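Local coordinates for 'Carboxyl esterase 2 (PDB 5MIF), which probably hydrolyses carboxylic ester bonds, being an alpha/beta-hydrolase-fold carboxylesterase of the truffle Tuber melanosporum, at residues Phe144-Thr149 and Glu161-Ala166; Glu59-Tyr64 and Tyr148-Lys153. All coordinates share one frame; numbering follows the deposited sequence.

Both interactions use the connection between strand 142-147 and helix 158-173 of the alpha/beta hydrolase fold; both include Y148 and T149, which make cross-segment contacts in interaction 1 alone. Interaction 1 closes this connection on itself, setting the end of the strand and the start of the loop against the helix in a buried contact. Interaction 2 takes up the next residues of the same loop at the surface and joins them to the loop 59-64, which lies much earlier in the chain, between helix 37-47 and strand 75-82. The two centres are about 14 Å apart. Together they hold the strand-to-helix loop from two directions: the helix grips its beginning, and the N-terminal region meets the residues that follow.

Interaction 1. Residues Phe144-Thr149 and Glu161-Ala166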
loop_
_atom_site.group_PDB
_atom_site.type_symbol
_atom_site.label_atom_id
_atom_site.label_comp_id
_atom_site.label_asym_id
_atom_site.label_seq_id
_atom_site.Cartn_x
_atom_site.Cartn_y
_atom_site.Cartn_z
ATOM N N PHE A 144 6.829 1.744 -22.188
ATOM C CA PHE A 144 6.464 1.230 -23.500
ATOM C C PHE A 144 4.955 1.080 -23.479
ATOM O O PHE A 144 4.416 0.087 -22.979
ATOM C CB PHE A 144 7.189 -0.100 -23.757
ATOM C CG PHE A 144 6.929 -0.721 -25.107
ATOM C CD1 PHE A 144 7.506 -0.200 -26.257
ATOM C CD2 PHE A 144 6.174 -1.875 -25.211
ATOM C CE1 PHE A 144 7.290 -0.795 -27.492
ATOM C CE2 PHE A 144 5.956 -2.474 -26.439
ATOM C CZ PHE A 144 6.509 -1.931 -27.583
ATOM N N PHE A 145 4.271 2.104 -23.974
ATOM C CA PHE A 145 2.818 2.185 -23.871
ATOM C C PHE A 145 2.176 1.628 -25.148
ATOM O O PHE A 145 2.314 2.212 -26.234
ATOM C CB PHE A 145 2.406 3.638 -23.629
ATOM C CG PHE A 145 0.942 3.833 -23.368
ATOM C CD1 PHE A 145 0.054 4.028 -24.424
ATOM C CD2 PHE A 145 0.459 3.860 -22.082
ATOM C CE1 PHE A 145 -1.303 4.226 -24.191
ATOM C CE2 PHE A 145 -0.903 4.055 -21.832
ATOM C CZ PHE A 145 -1.786 4.247 -22.891
ATOM N N VAL A 146 1.498 0.489 -25.023
ATOM C CA VAL A 146 0.921 -0.175 -26.184
ATOM C C VAL A 146 -0.477 0.363 -26.480
ATOM O O VAL A 146 -1.390 0.229 -25.673
ATOM C CB VAL A 146 0.855 -1.684 -25.987
ATOM C CG1 VAL A 146 0.261 -2.332 -27.233
ATOM C CG2 VAL A 146 2.255 -2.233 -25.711
ATOM N N ASP A 147 -0.623 0.991 -27.640
ATOM C CA ASP A 147 -1.896 1.578 -28.046
ATOM C C ASP A 147 -2.661 0.589 -28.916
ATOM O O ASP A 147 -2.824 0.786 -30.120
ATOM C CB ASP A 147 -1.635 2.907 -28.781
ATOM C CG ASP A 147 -2.880 3.785 -28.899
ATOM O OD1 ASP A 147 -3.903 3.530 -28.223
ATOM O OD2 ASP A 147 -2.818 4.763 -29.666
ATOM N N TYR A 148 -3.104 -0.500 -28.299
ATOM C CA TYR A 148 -3.753 -1.595 -29.015
ATOM C C TYR A 148 -5.120 -1.159 -29.589
ATOM O O TYR A 148 -5.713 -0.170 -29.138
ATOM C CB TYR A 148 -3.922 -2.797 -28.078
ATOM C CG TYR A 148 -4.690 -2.445 -26.824
ATOM C CD1 TYR A 148 -6.074 -2.523 -26.794
ATOM C CD2 TYR A 148 -4.031 -2.013 -25.674
ATOM C CE1 TYR A 148 -6.786 -2.202 -25.653
ATOM C CE2 TYR A 148 -4.740 -1.679 -24.521
ATOM C CZ TYR A 148 -6.112 -1.772 -24.519
ATOM O OH TYR A 148 -6.828 -1.444 -23.379
ATOM N N THR A 149 -5.628 -1.907 -30.561
ATOM C CA THR A 149 -6.898 -1.558 -31.194
ATOM C C THR A 149 -8.084 -1.778 -30.251
ATOM O O THR A 149 -8.173 -2.804 -29.568
ATOM C CB THR A 149 -7.117 -2.379 -32.468
ATOM O OG1 THR A 149 -5.977 -2.235 -33.318
ATOM C CG2 THR A 149 -8.368 -1.907 -33.199
ATOM N N GLU A 161 -3.182 -10.385 -28.298
ATOM C CA GLU A 161 -2.097 -10.790 -29.182
ATOM C C GLU A 161 -1.331 -9.585 -29.708
ATOM O O GLU A 161 -0.137 -9.687 -29.990
ATOM C CB GLU A 161 -2.621 -11.653 -30.330
ATOM C CG GLU A 161 -3.202 -13.006 -29.882
ATOM C CD GLU A 161 -2.160 -13.981 -29.331
ATOM O OE1 GLU A 161 -0.948 -13.745 -29.490
ATOM O OE2 GLU A 161 -2.558 -15.019 -28.765
ATOM N N GLN A 162 -2.011 -8.451 -29.861
ATOM C CA GLN A 162 -1.314 -7.222 -30.226
ATOM C C GLN A 162 -0.304 -6.874 -29.137
ATOM O O GLN A 162 0.859 -6.592 -29.422
ATOM C CB GLN A 162 -2.290 -6.054 -30.405
ATOM C CG GLN A 162 -3.077 -6.066 -31.714
ATOM C CD GLN A 162 -3.928 -4.823 -31.878
ATOM O OE1 GLN A 162 -4.630 -4.414 -30.953
ATOM N NE2 GLN A 162 -3.840 -4.192 -33.047
ATOM N N CYS A 163 -0.769 -6.901 -27.888
ATOM C CA CYS A 163 0.070 -6.584 -26.734
ATOM C C CYS A 163 1.215 -7.575 -26.630
ATOM O O CYS A 163 2.363 -7.187 -26.415
ATOM C CB CYS A 163 -0.751 -6.595 -25.456
ATOM S SG CYS A 163 -1.893 -5.231 -25.351
ATOM N N TYR A 164 0.899 -8.855 -26.786
ATOM C CA TYR A 164 1.934 -9.876 -26.773
ATOM C C TYR A 164 2.951 -9.617 -27.880
ATOM O O TYR A 164 4.155 -9.636 -27.622
ATOM C CB TYR A 164 1.337 -11.277 -26.899
ATOM C CG TYR A 164 2.403 -12.340 -26.948
ATOM C CD1 TYR A 164 2.997 -12.798 -25.786
ATOM C CD2 TYR A 164 2.844 -12.856 -28.160
ATOM C CE1 TYR A 164 3.983 -13.760 -25.823
ATOM C CE2 TYR A 164 3.828 -13.813 -28.213
ATOM C CZ TYR A 164 4.400 -14.264 -27.041
ATOM O OH TYR A 164 5.393 -15.223 -27.091
ATOM N N ALA A 165 2.481 -9.352 -29.104
ATOM C CA ALA A 165 3.395 -9.161 -30.235
ATOM C C ALA A 165 4.287 -7.917 -30.082
ATOM O O ALA A 165 5.462 -7.928 -30.474
ATOM C CB ALA A 165 2.601 -9.078 -31.564
ATOM N N ALA A 166 3.730 -6.855 -29.508
ATOM C CA ALA A 166 4.499 -5.640 -29.250
ATOM C C ALA A 166 5.623 -5.913 -28.250
ATOM O O ALA A 166 6.740 -5.411 -28.400
ATOM C CB ALA A 166 3.592 -4.529 -28.740
#
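The methyl group of A166 lies against the ring of F144, with CB 3.9 Å from F144 CE2, and also meets the CG2 branch of V146. This is helix-on-sheet packing in the alpha/beta hydrolase fold: strand 142-147 leads through a loop into helix 158-173, the helical arm of a crossover toward parallel strand 184-189. The axes of strand 144-147 and helix 161-166 are 9.1 Å apart at 146°, so the helix runs back roughly antiparallel to the strand. One turn before A166, C163 turns its SG to the other branch of V146, CG1, and to the ring of Y148, whose CD2 is 3.9 Å away. The sulfur stands oblique to that ring, a sulfur-aromatic contact. With chi1 at 56°, CG of Y148 sits between its backbone N and carbonyl carbon, and the ring leads away from the helix to stack on H116, whose carbonyl O bonds the hydroxyl. H116 opens the HGGGW sequence, whose glycines supply oxyanion-hole N-H groups in related esterases and probably here. Beyond the strand, Q162 OE1 accepts T149 N at 2.7 Å, while Q162 NE2 donates to T149 OG1 at 2.9 Å. An alanine in place of Q162 would probably leave T149 N and OG1 without these mates and the loop start freer to shift. T149 OG1 lies close to the Q162 amide plane, 12° out of it.

Interaction 2. Residues Glu59-Tyr64 and Tyr148-Lys153; sequences EIRDGY and YTLTPK
R61 and L150 slide past each other in opposite directions, the methylenes of the arginine rubbing along the leucine, with R61 CB 3.4 Å from L150 CD1. The arginine chain bends at chi2 (-71°), then runs on to bring its flat guanidinium edge-on to the backbone at T151 and P152. There NH1 of R61 donates to T151 O at 2.6 Å, in a bond that is nearly straight at the hydrogen (169°) and lies almost in the guanidinium plane. At the same edge R61 NH2 meets P152 CD at 3.6 Å; the peptide before P152 is cis. K153 comes in differently, tip to tip with the arginine, its ammonium over one face of the guanidinium. K153 NZ is 3.0 Å from R61 NH2, two donors of like charge with no bond between them, an approach that probably costs some electrostatic repulsion. The carboxylate of E59 may offset part of it, although E59 OE1 stays 4.1 Å from K153 NZ, longer than a salt bridge. Outside the pair of loops, R61 NH1 also bonds V121 O and R61 NE bonds P58 O, so an arginine from the loop between helix 37-47 and strand 75-82 ties YTLTPK to V121, just past HGGGW. The YTLTPK loop itself resembles the YRLAPE sequence familiar from hormone-sensitive-lipase-type esterases of the alpha/beta hydrolase fold, sharing its tyrosine, leucine and proline.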
loop_
_atom_site.group_PDB
_atom_site.type_symbol
_atom_site.label_atom_id
_atom_site.label_comp_id
_atom_site.label_asym_id
_atom_site.label_seq_id
_atom_site.Cartn_x
_atom_site.Cartn_y
_atom_site.Cartn_z
ATOM N N GLU A 59 -16.378 8.390 -31.742
ATOM C CA GLU A 59 -15.317 7.918 -32.613
ATOM C C GLU A 59 -13.982 8.430 -32.083
ATOM O O GLU A 59 -12.920 7.937 -32.459
ATOM C CB GLU A 59 -15.550 8.328 -34.076
ATOM C CG GLU A 59 -14.518 7.730 -35.057
ATOM C CD GLU A 59 -14.463 6.189 -35.088
ATOM O OE1 GLU A 59 -15.365 5.511 -34.538
ATOM O OE2 GLU A 59 -13.477 5.652 -35.649
ATOM N N ILE A 60 -14.030 9.370 -31.151
ATOM C CA ILE A 60 -12.823 9.678 -30.414
ATOM C C ILE A 60 -12.862 8.862 -29.126
ATOM O O ILE A 60 -13.773 9.010 -28.316
ATOM C CB ILE A 60 -12.702 11.179 -30.127
ATOM C CG1 ILE A 60 -12.515 11.937 -31.445
ATOM C CG2 ILE A 60 -11.568 11.457 -29.144
ATOM C CD1 ILE A 60 -11.439 11.359 -32.328
ATOM N N ARG A 61 -11.892 7.966 -28.964
ATOM C CA ARG A 61 -11.891 7.051 -27.819
ATOM C C ARG A 61 -10.850 7.445 -26.771
ATOM O O ARG A 61 -10.816 6.899 -25.663
ATOM C CB ARG A 61 -11.640 5.612 -28.269
ATOM C CG ARG A 61 -12.584 5.056 -29.314
ATOM C CD ARG A 61 -13.965 4.805 -28.734
ATOM N NE ARG A 61 -14.846 4.197 -29.731
ATOM C CZ ARG A 61 -14.929 2.885 -29.952
ATOM N NH1 ARG A 61 -14.217 2.031 -29.219
ATOM N NH2 ARG A 61 -15.740 2.416 -30.890
ATOM N N ASP A 62 -10.003 8.393 -27.136
ATOM C CA ASP A 62 -8.929 8.834 -26.269
ATOM C C ASP A 62 -8.803 10.356 -26.259
ATOM O O ASP A 62 -8.755 10.987 -27.315
ATOM C CB ASP A 62 -7.608 8.220 -26.728
ATOM C CG ASP A 62 -6.466 8.575 -25.816
ATOM O OD1 ASP A 62 -6.702 8.605 -24.595
ATOM O OD2 ASP A 62 -5.345 8.820 -26.313
ATOM N N GLY A 63 -8.742 10.941 -25.064
ATOM C CA GLY A 63 -8.532 12.374 -24.945
ATOM C C GLY A 63 -7.974 12.802 -23.600
ATOM O O GLY A 63 -8.043 12.060 -22.611
ATOM N N TYR A 64 -7.439 14.018 -23.562
ATOM C CA TYR A 64 -6.849 14.554 -22.343
ATOM C C TYR A 64 -7.923 14.792 -21.307
ATOM O O TYR A 64 -9.058 15.125 -21.640
ATOM C CB TYR A 64 -6.094 15.853 -22.619
ATOM C CG TYR A 64 -4.937 15.692 -23.573
ATOM C CD1 TYR A 64 -3.805 14.974 -23.213
ATOM C CD2 TYR A 64 -4.967 16.271 -24.831
ATOM C CE1 TYR A 64 -2.741 14.832 -24.086
ATOM C CE2 TYR A 64 -3.910 16.134 -25.708
ATOM C CZ TYR A 64 -2.797 15.416 -25.333
ATOM O OH TYR A 64 -1.745 15.282 -26.217
ATOM N N TYR A 148 -3.104 -0.500 -28.299
ATOM C CA TYR A 148 -3.753 -1.595 -29.015
ATOM C C TYR A 148 -5.120 -1.159 -29.589
ATOM O O TYR A 148 -5.713 -0.170 -29.138
ATOM C CB TYR A 148 -3.922 -2.797 -28.078
ATOM C CG TYR A 148 -4.690 -2.445 -26.824
ATOM C CD1 TYR A 148 -6.074 -2.523 -26.794
ATOM C CD2 TYR A 148 -4.031 -2.013 -25.674
ATOM C CE1 TYR A 148 -6.786 -2.202 -25.653
ATOM C CE2 TYR A 148 -4.740 -1.679 -24.521
ATOM C CZ TYR A 148 -6.112 -1.772 -24.519
ATOM O OH TYR A 148 -6.828 -1.444 -23.379
ATOM N N THR A 149 -5.628 -1.907 -30.561
ATOM C CA THR A 149 -6.898 -1.558 -31.194
ATOM C C THR A 149 -8.084 -1.778 -30.251
ATOM O O THR A 149 -8.173 -2.804 -29.568
ATOM C CB THR A 149 -7.117 -2.379 -32.468
ATOM O OG1 THR A 149 -5.977 -2.235 -33.318
ATOM C CG2 THR A 149 -8.368 -1.907 -33.199
ATOM N N LEU A 150 -8.993 -0.813 -30.213
ATOM C CA LEU A 150 -10.129 -0.859 -29.297
ATOM C C LEU A 150 -11.334 -1.623 -29.861
ATOM O O LEU A 150 -11.514 -1.714 -31.073
ATOM C CB LEU A 150 -10.533 0.569 -28.933
ATOM C CG LEU A 150 -9.368 1.359 -28.315
ATOM C CD1 LEU A 150 -9.662 2.845 -28.194
ATOM C CD2 LEU A 150 -9.040 0.802 -26.936
ATOM N N THR A 151 -12.171 -2.158 -28.978
ATOM C CA THR A 151 -13.422 -2.780 -29.396
ATOM C C THR A 151 -14.426 -1.699 -29.830
ATOM O O THR A 151 -14.344 -0.563 -29.371
ATOM C CB THR A 151 -14.033 -3.624 -28.269
ATOM O OG1 THR A 151 -14.397 -2.759 -27.188
ATOM C CG2 THR A 151 -13.042 -4.673 -27.770
ATOM N N PRO A 152 -15.371 -2.044 -30.730
ATOM C CA PRO A 152 -15.524 -3.364 -31.353
ATOM C C PRO A 152 -14.837 -3.489 -32.710
ATOM O O PRO A 152 -15.155 -4.427 -33.449
ATOM C CB PRO A 152 -17.043 -3.481 -31.514
ATOM C CG PRO A 152 -17.469 -2.057 -31.803
ATOM C CD PRO A 152 -16.493 -1.147 -31.073
ATOM N N LYS A 153 -13.905 -2.594 -33.030
ATOM C CA LYS A 153 -13.143 -2.709 -34.274
ATOM C C LYS A 153 -12.454 -4.075 -34.333
ATOM O O LYS A 153 -12.327 -4.679 -35.395
ATOM C CB LYS A 153 -12.137 -1.571 -34.390
ATOM C CG LYS A 153 -12.791 -0.241 -34.064
ATOM C CD LYS A 153 -12.019 0.982 -34.545
ATOM C CE LYS A 153 -12.859 2.234 -34.283
ATOM N NZ LYS A 153 -13.761 2.013 -33.098
#